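Local coordinates for methyltransferase (Streptococcus mutans, PDB 2B78), which is of unknown function but probably transfers methyl groups from S-adenosyl-L-methionine, perhaps to RNA, at residues A[82-87]-A[103-108]; A[119-124]-A[163-168]; A[65-68]-A[72-75]. One frame throughout, in Å; residues are numbered along the deposited sequence.

Contact 1: A[82-87]-A[103-108]; sequences KDKRKN and DGDSFG
The guanidinium of R85 turns its NH1/NH2 edge to the carboxylate of D105, the two side chains arriving from opposite directions. NH1 and NH2 each take one oxygen in an end-on, two-nitrogen salt bridge. NH1 donates to OD1 of D105 at 3.0 Å in a nearly straight bond (168°) that lies in the guanidinium plane but reaches OD1 from above the carboxylate plane. NH2 donates to OD2 of D105, also at 3.0 Å, on the syn side; this bond is more bent (145°). The two planes stand 47° apart, consistent with the unequal bonds: OD2 lies tilted from the guanidinium plane, OD1 within it. R85 spans the gap because its chain is extended from CG to NE. K84 adds only a loose flank, its CD 4.5 Å from OD1 of D105, while its NZ stays at 6.1 Å from the same oxygen, an opposite charge nearby but not in contact.

The bridge ties the turn after helix 71-83 to the loop between strands 96-101 and 110-115. Both groups have further partners: R85 gives NE to the carbonyl of R98, NH1 to that of S81 and NH2 to that of D365, and OD2 of D105 accepts the backbone N-H of N101. All three guanidinium nitrogens are therefore engaged, which fixes the rotation of the group. With both residues buried, each charge is probably offset by the other and by the backbone groups bonded to it, and D105 would be expected to remain ionised.

Contact 2: A[119-124]-A[163-168]; sequences VLFSWY and AHLYGQ
F121 and Y166 bring their rings together obliquely, CE2 of F121 lying 4.0 Å from CE2 of Y166, with the two side chains at about a right angle; L165 also reaches the F121 ring at a slant, its CD2 3.7 Å from CD2 of F121. CB of F121 rests over one face of the W123 ring, 3.7 Å above the plane and offset toward the rim. The rings of F139 and Y129 meet F121 and W123, respectively, edge-to-face. The side chains lie on a mixed five-stranded sheet in which strand 148-153 runs between strands 118-123 and 162-165, parallel to the first and antiparallel to the second. The contact thus reaches across an intervening strand, to which V119 and F121 are hydrogen-bonded through their backbones.

A classic beta bulge marks the end of strand 162-165: L165 and Y166 both face A149 of the middle strand, consistent with two successive residues reaching strand 118-123. Y166 has CG lodged between its backbone N and carbonyl carbon (chi1 71°), and its ring extends back toward strand 118-123 although its CB does not head there. Helix 132-142 packs over these side chains, with V136 against L165 and Y166, and R140 making a cation-pi contact with Y166. The chain turns a corner at Y166, and NE2 of H164 bonds across it to the carbonyl O of G167 at 2.9 Å. At the far end of the Y166 ring, the hydroxyl oxygen OH lies 3.8 Å from CG2 of V119.

Contact 3: A[65-68]-A[72-75]; sequences KKVS and TYFI
Y73 reaches back from the first turn of helix 71-83 to the loop that leads into it, and its side chain meets that loop at two places. The nearer is at its base, where CB of Y73 lies 3.6 Å from the carbonyl O of S68. The same oxygen is 3.9 Å from CG of Y73, approaching the ring obliquely; this is van der Waals packing of a carbonyl against the root of an aromatic side chain. Farther out, CE1 of Y73 touches CG2 of V67 at 4.1 Å, again at a slant, and the two side chains cross at about a right angle.

Rotation about the first side-chain bond explains the reach. Y73 holds CG opposite its backbone N (chi1 -175°), which swings the ring out from the helix and alongside the incoming chain. In V67 the two methyls have different surroundings: CG1 sits opposite the carbonyl carbon (chi1 -59°), which leaves CG2, the branch that touches the ring, between the backbone N and the carbonyl carbon. S68 takes part through its backbone, since its CB is directed away from the helix. The contact is therefore apolar at the ring and made by a main-chain oxygen at its base.

Close by, the side chain of N70 accepts the backbone N-H of Y73 through OD1. The Y73 ring also packs on I62 and S63 of strand 57-63, so the contact fills the corner between the end of that strand and helix 71-83, while the next residue, F74, turns to I135 and A138 of helix 132-142.

How the contacts relate
Helix 71-83 joins contacts 3 and 1: contact 3 lies near its start, contact 1 at and just beyond its end, and their centres are 16 Å apart. They also touch directly, through CZ of F107 and CE1 of F74, 3.5 Å apart in an edge-to-face pair of rings. Contact 2 stands separate, about 6 Å from contact 1 and about 8 Å from contact 3 at the nearest atoms, yet helix 132-142 packs on F74 as well as on L165 and Y166. Along the chain the three follow one another in the order 3, 1, 2. All lie away from D242, R246, D271 and V272, which bind S-adenosyl-L-homocysteine, a ligand absent from this chain.

Contact 1: A[82-87]-A[103-108]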
# COMPACT_ATOMS: atom_id res chain seq x y z
N LYS A 82 -6.99 -0.16 17.86
CA LYS A 82 -6.12 -1.07 18.61
C LYS A 82 -6.84 -2.36 18.97
O LYS A 82 -6.30 -3.45 18.83
CB LYS A 82 -5.62 -0.38 19.89
CG LYS A 82 -4.77 -1.26 20.80
CD LYS A 82 -4.15 -0.44 21.92
CE LYS A 82 -3.14 -1.25 22.72
NZ LYS A 82 -2.48 -0.41 23.78
N ASP A 83 -8.08 -2.24 19.44
CA ASP A 83 -8.86 -3.40 19.82
C ASP A 83 -9.14 -4.36 18.68
O ASP A 83 -9.29 -5.56 18.90
CB ASP A 83 -10.18 -2.98 20.46
CG ASP A 83 -10.05 -2.72 21.95
OD1 ASP A 83 -9.76 -3.68 22.69
OD2 ASP A 83 -10.23 -1.55 22.36
N LYS A 84 -9.21 -3.85 17.45
CA LYS A 84 -9.47 -4.71 16.31
C LYS A 84 -8.23 -5.47 15.88
O LYS A 84 -8.31 -6.40 15.08
CB LYS A 84 -9.98 -3.90 15.11
CG LYS A 84 -11.08 -2.90 15.44
CD LYS A 84 -11.55 -2.20 14.17
CE LYS A 84 -12.46 -1.02 14.49
NZ LYS A 84 -13.58 -1.39 15.39
N ARG A 85 -7.07 -5.08 16.41
CA ARG A 85 -5.81 -5.69 16.00
C ARG A 85 -5.06 -6.52 17.05
O ARG A 85 -3.88 -6.82 16.86
CB ARG A 85 -4.88 -4.59 15.47
CG ARG A 85 -5.43 -3.85 14.25
CD ARG A 85 -4.51 -2.71 13.84
NE ARG A 85 -4.79 -2.19 12.50
CZ ARG A 85 -5.85 -1.45 12.17
NH1 ARG A 85 -6.76 -1.12 13.09
NH2 ARG A 85 -6.00 -1.02 10.92
N LYS A 86 -5.75 -6.91 18.12
CA LYS A 86 -5.12 -7.71 19.18
C LYS A 86 -4.34 -8.93 18.70
O LYS A 86 -3.27 -9.23 19.25
CB LYS A 86 -6.18 -8.16 20.19
CG LYS A 86 -6.66 -7.07 21.12
CD LYS A 86 -7.80 -7.56 22.01
CE LYS A 86 -9.04 -7.89 21.18
NZ LYS A 86 -10.21 -8.25 22.04
N ASN A 87 -4.85 -9.63 17.70
CA ASN A 87 -4.17 -10.81 17.18
C ASN A 87 -2.84 -10.49 16.51
O ASN A 87 -1.91 -11.30 16.54
CB ASN A 87 -5.07 -11.57 16.20
CG ASN A 87 -6.27 -12.19 16.89
OD1 ASN A 87 -6.19 -12.56 18.06
ND2 ASN A 87 -7.38 -12.31 16.17
N ASP A 103 -9.79 5.88 6.23
CA ASP A 103 -11.20 5.63 6.47
C ASP A 103 -11.53 4.22 6.93
O ASP A 103 -12.63 3.96 7.42
CB ASP A 103 -12.05 6.04 5.24
CG ASP A 103 -11.61 5.36 3.95
OD1 ASP A 103 -10.43 4.95 3.84
OD2 ASP A 103 -12.46 5.27 3.03
N GLY A 104 -10.57 3.31 6.78
CA GLY A 104 -10.79 1.94 7.22
C GLY A 104 -10.91 1.95 8.73
O GLY A 104 -11.50 1.04 9.33
N ASP A 105 -10.36 2.98 9.36
CA ASP A 105 -10.43 3.10 10.82
C ASP A 105 -11.14 4.38 11.23
O ASP A 105 -10.92 4.93 12.32
CB ASP A 105 -9.05 3.03 11.43
CG ASP A 105 -8.45 1.65 11.31
OD1 ASP A 105 -8.93 0.73 12.02
OD2 ASP A 105 -7.51 1.48 10.49
N SER A 106 -12.00 4.85 10.32
CA SER A 106 -12.83 6.03 10.52
C SER A 106 -12.20 7.41 10.60
O SER A 106 -12.77 8.32 11.20
CB SER A 106 -13.77 5.82 11.72
OG SER A 106 -14.76 4.86 11.39
N PHE A 107 -11.03 7.59 10.01
CA PHE A 107 -10.45 8.91 9.98
C PHE A 107 -9.50 9.00 8.80
O PHE A 107 -8.31 8.70 8.92
CB PHE A 107 -9.70 9.26 11.27
CG PHE A 107 -9.48 10.74 11.44
CD1 PHE A 107 -10.54 11.56 11.83
CD2 PHE A 107 -8.26 11.32 11.13
CE1 PHE A 107 -10.37 12.94 11.91
CE2 PHE A 107 -8.08 12.70 11.20
CZ PHE A 107 -9.14 13.51 11.59
N GLY A 108 -10.03 9.41 7.65
CA GLY A 108 -9.19 9.52 6.47
C GLY A 108 -8.10 10.56 6.61
O GLY A 108 -8.21 11.48 7.42

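Contact 2: A[119-124]-A[163-168]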
# COMPACT_ATOMS: atom_id res chain seq x y z
N VAL A 119 7.18 3.40 15.43
CA VAL A 119 5.97 3.62 14.65
C VAL A 119 6.23 4.65 13.57
O VAL A 119 7.16 5.47 13.68
CB VAL A 119 4.80 4.10 15.54
CG1 VAL A 119 4.41 2.99 16.48
CG2 VAL A 119 5.18 5.35 16.32
N LEU A 120 5.42 4.61 12.53
CA LEU A 120 5.55 5.53 11.41
C LEU A 120 4.20 6.15 11.06
O LEU A 120 3.28 5.46 10.62
CB LEU A 120 6.12 4.81 10.19
CG LEU A 120 6.34 5.69 8.96
CD1 LEU A 120 7.44 6.71 9.25
CD2 LEU A 120 6.71 4.83 7.76
N PHE A 121 4.10 7.46 11.26
CA PHE A 121 2.90 8.24 10.97
C PHE A 121 3.03 8.77 9.55
O PHE A 121 4.12 9.16 9.12
CB PHE A 121 2.80 9.45 11.89
CG PHE A 121 2.36 9.14 13.29
CD1 PHE A 121 1.05 9.36 13.68
CD2 PHE A 121 3.26 8.63 14.23
CE1 PHE A 121 0.64 9.09 14.98
CE2 PHE A 121 2.85 8.36 15.53
CZ PHE A 121 1.54 8.59 15.91
N SER A 122 1.92 8.80 8.82
CA SER A 122 1.91 9.34 7.47
C SER A 122 0.76 10.32 7.35
O SER A 122 -0.40 9.98 7.64
CB SER A 122 1.79 8.23 6.43
OG SER A 122 2.97 7.45 6.39
N TRP A 123 1.09 11.54 6.95
CA TRP A 123 0.09 12.59 6.79
C TRP A 123 -0.21 12.81 5.30
O TRP A 123 0.67 13.21 4.54
CB TRP A 123 0.61 13.90 7.41
CG TRP A 123 1.21 13.72 8.78
CD1 TRP A 123 2.53 13.86 9.12
CD2 TRP A 123 0.53 13.33 9.98
NE1 TRP A 123 2.71 13.58 10.45
CE2 TRP A 123 1.50 13.26 11.01
CE3 TRP A 123 -0.81 13.05 10.29
CZ2 TRP A 123 1.17 12.90 12.32
CZ3 TRP A 123 -1.13 12.69 11.60
CH2 TRP A 123 -0.14 12.62 12.60
N TYR A 124 -1.46 12.57 4.90
CA TYR A 124 -1.86 12.69 3.50
C TYR A 124 -2.41 14.04 3.07
O TYR A 124 -2.68 14.25 1.88
CB TYR A 124 -2.86 11.59 3.15
CG TYR A 124 -2.26 10.20 3.15
CD1 TYR A 124 -1.79 9.64 4.34
CD2 TYR A 124 -2.15 9.46 1.98
CE1 TYR A 124 -1.23 8.37 4.35
CE2 TYR A 124 -1.58 8.18 1.98
CZ TYR A 124 -1.12 7.65 3.18
OH TYR A 124 -0.56 6.39 3.20
N ALA A 163 10.80 12.70 8.78
CA ALA A 163 11.41 13.27 9.97
C ALA A 163 11.16 12.45 11.23
O ALA A 163 10.15 11.75 11.33
CB ALA A 163 10.88 14.70 10.18
N HIS A 164 12.09 12.53 12.18
CA HIS A 164 11.94 11.85 13.45
C HIS A 164 10.83 12.63 14.14
O HIS A 164 10.80 13.86 14.06
CB HIS A 164 13.25 11.92 14.25
CG HIS A 164 13.14 11.37 15.64
ND1 HIS A 164 12.73 10.08 15.90
CD2 HIS A 164 13.36 11.95 16.84
CE1 HIS A 164 12.70 9.89 17.20
NE2 HIS A 164 13.08 11.00 17.80
N LEU A 165 9.90 11.93 14.80
CA LEU A 165 8.76 12.59 15.45
C LEU A 165 8.82 12.67 16.97
O LEU A 165 8.64 13.75 17.54
CB LEU A 165 7.45 11.91 15.04
CG LEU A 165 6.17 12.58 15.55
CD1 LEU A 165 6.12 14.02 15.05
CD2 LEU A 165 4.94 11.80 15.08
N TYR A 166 9.04 11.54 17.63
CA TYR A 166 9.14 11.55 19.09
C TYR A 166 9.88 10.33 19.61
O TYR A 166 10.05 9.35 18.89
CB TYR A 166 7.75 11.66 19.75
CG TYR A 166 6.84 10.44 19.65
CD1 TYR A 166 7.17 9.23 20.28
CD2 TYR A 166 5.63 10.50 18.96
CE1 TYR A 166 6.32 8.13 20.23
CE2 TYR A 166 4.76 9.40 18.91
CZ TYR A 166 5.12 8.22 19.54
OH TYR A 166 4.28 7.14 19.51
N GLY A 167 10.32 10.40 20.86
CA GLY A 167 11.03 9.28 21.46
C GLY A 167 12.44 9.04 20.97
O GLY A 167 13.13 9.95 20.52
N GLN A 168 12.88 7.78 21.08
CA GLN A 168 14.22 7.39 20.65
C GLN A 168 14.36 7.38 19.14
O GLN A 168 13.36 7.34 18.41
CB GLN A 168 14.56 5.99 21.17
CG GLN A 168 14.95 5.90 22.64
CD GLN A 168 15.08 4.45 23.10
OE1 GLN A 168 15.65 3.61 22.41
NE2 GLN A 168 14.54 4.16 24.28

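Contact 3: A[65-68]-A[72-75]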
# COMPACT_ATOMS: atom_id res chain seq x y z
N LYS A 65 -22.49 12.74 13.39
CA LYS A 65 -22.96 13.54 14.51
C LYS A 65 -22.14 14.80 14.66
O LYS A 65 -21.11 14.98 13.99
CB LYS A 65 -22.89 12.74 15.82
CG LYS A 65 -23.73 11.48 15.84
CD LYS A 65 -23.76 10.86 17.23
CE LYS A 65 -24.64 9.62 17.25
NZ LYS A 65 -24.63 8.96 18.58
N LYS A 66 -22.59 15.68 15.55
CA LYS A 66 -21.89 16.92 15.84
C LYS A 66 -20.81 16.60 16.85
O LYS A 66 -21.10 16.26 18.00
CB LYS A 66 -22.86 17.95 16.43
CG LYS A 66 -22.16 19.17 17.02
CD LYS A 66 -23.15 20.09 17.73
CE LYS A 66 -22.43 21.22 18.45
NZ LYS A 66 -21.52 20.70 19.51
N VAL A 67 -19.56 16.68 16.43
CA VAL A 67 -18.46 16.38 17.32
C VAL A 67 -17.33 17.36 17.07
O VAL A 67 -17.31 18.06 16.06
CB VAL A 67 -17.95 14.94 17.09
CG1 VAL A 67 -19.07 13.94 17.34
CG2 VAL A 67 -17.42 14.79 15.68
N SER A 68 -16.40 17.44 18.02
CA SER A 68 -15.26 18.33 17.88
C SER A 68 -14.02 17.45 17.84
O SER A 68 -13.99 16.38 18.45
CB SER A 68 -15.18 19.29 19.07
OG SER A 68 -15.10 18.58 20.29
N THR A 72 -9.28 13.92 22.96
CA THR A 72 -10.10 12.79 23.40
C THR A 72 -10.76 12.06 22.24
O THR A 72 -10.92 10.84 22.27
CB THR A 72 -11.19 13.24 24.39
OG1 THR A 72 -10.58 13.56 25.65
CG2 THR A 72 -12.21 12.13 24.61
N TYR A 73 -11.13 12.81 21.21
CA TYR A 73 -11.77 12.19 20.05
C TYR A 73 -10.80 11.22 19.39
O TYR A 73 -11.20 10.15 18.94
CB TYR A 73 -12.19 13.26 19.04
CG TYR A 73 -12.96 12.68 17.87
CD1 TYR A 73 -14.29 12.29 18.02
CD2 TYR A 73 -12.36 12.52 16.62
CE1 TYR A 73 -15.01 11.75 16.95
CE2 TYR A 73 -13.06 11.99 15.55
CZ TYR A 73 -14.38 11.61 15.72
OH TYR A 73 -15.09 11.09 14.66
N PHE A 74 -9.52 11.58 19.34
CA PHE A 74 -8.52 10.70 18.74
C PHE A 74 -8.18 9.52 19.64
O PHE A 74 -7.89 8.42 19.16
CB PHE A 74 -7.27 11.49 18.34
CG PHE A 74 -7.49 12.39 17.16
CD1 PHE A 74 -7.71 11.86 15.89
CD2 PHE A 74 -7.51 13.77 17.31
CE1 PHE A 74 -7.97 12.69 14.80
CE2 PHE A 74 -7.76 14.61 16.23
CZ PHE A 74 -7.99 14.07 14.97
N ILE A 75 -8.22 9.72 20.96
CA ILE A 75 -7.94 8.62 21.88
C ILE A 75 -8.99 7.52 21.63
O ILE A 75 -8.65 6.33 21.56
CB ILE A 75 -8.02 9.10 23.36
CG1 ILE A 75 -6.79 9.95 23.68
CG2 ILE A 75 -8.11 7.92 24.31
CD1 ILE A 75 -6.86 10.67 25.02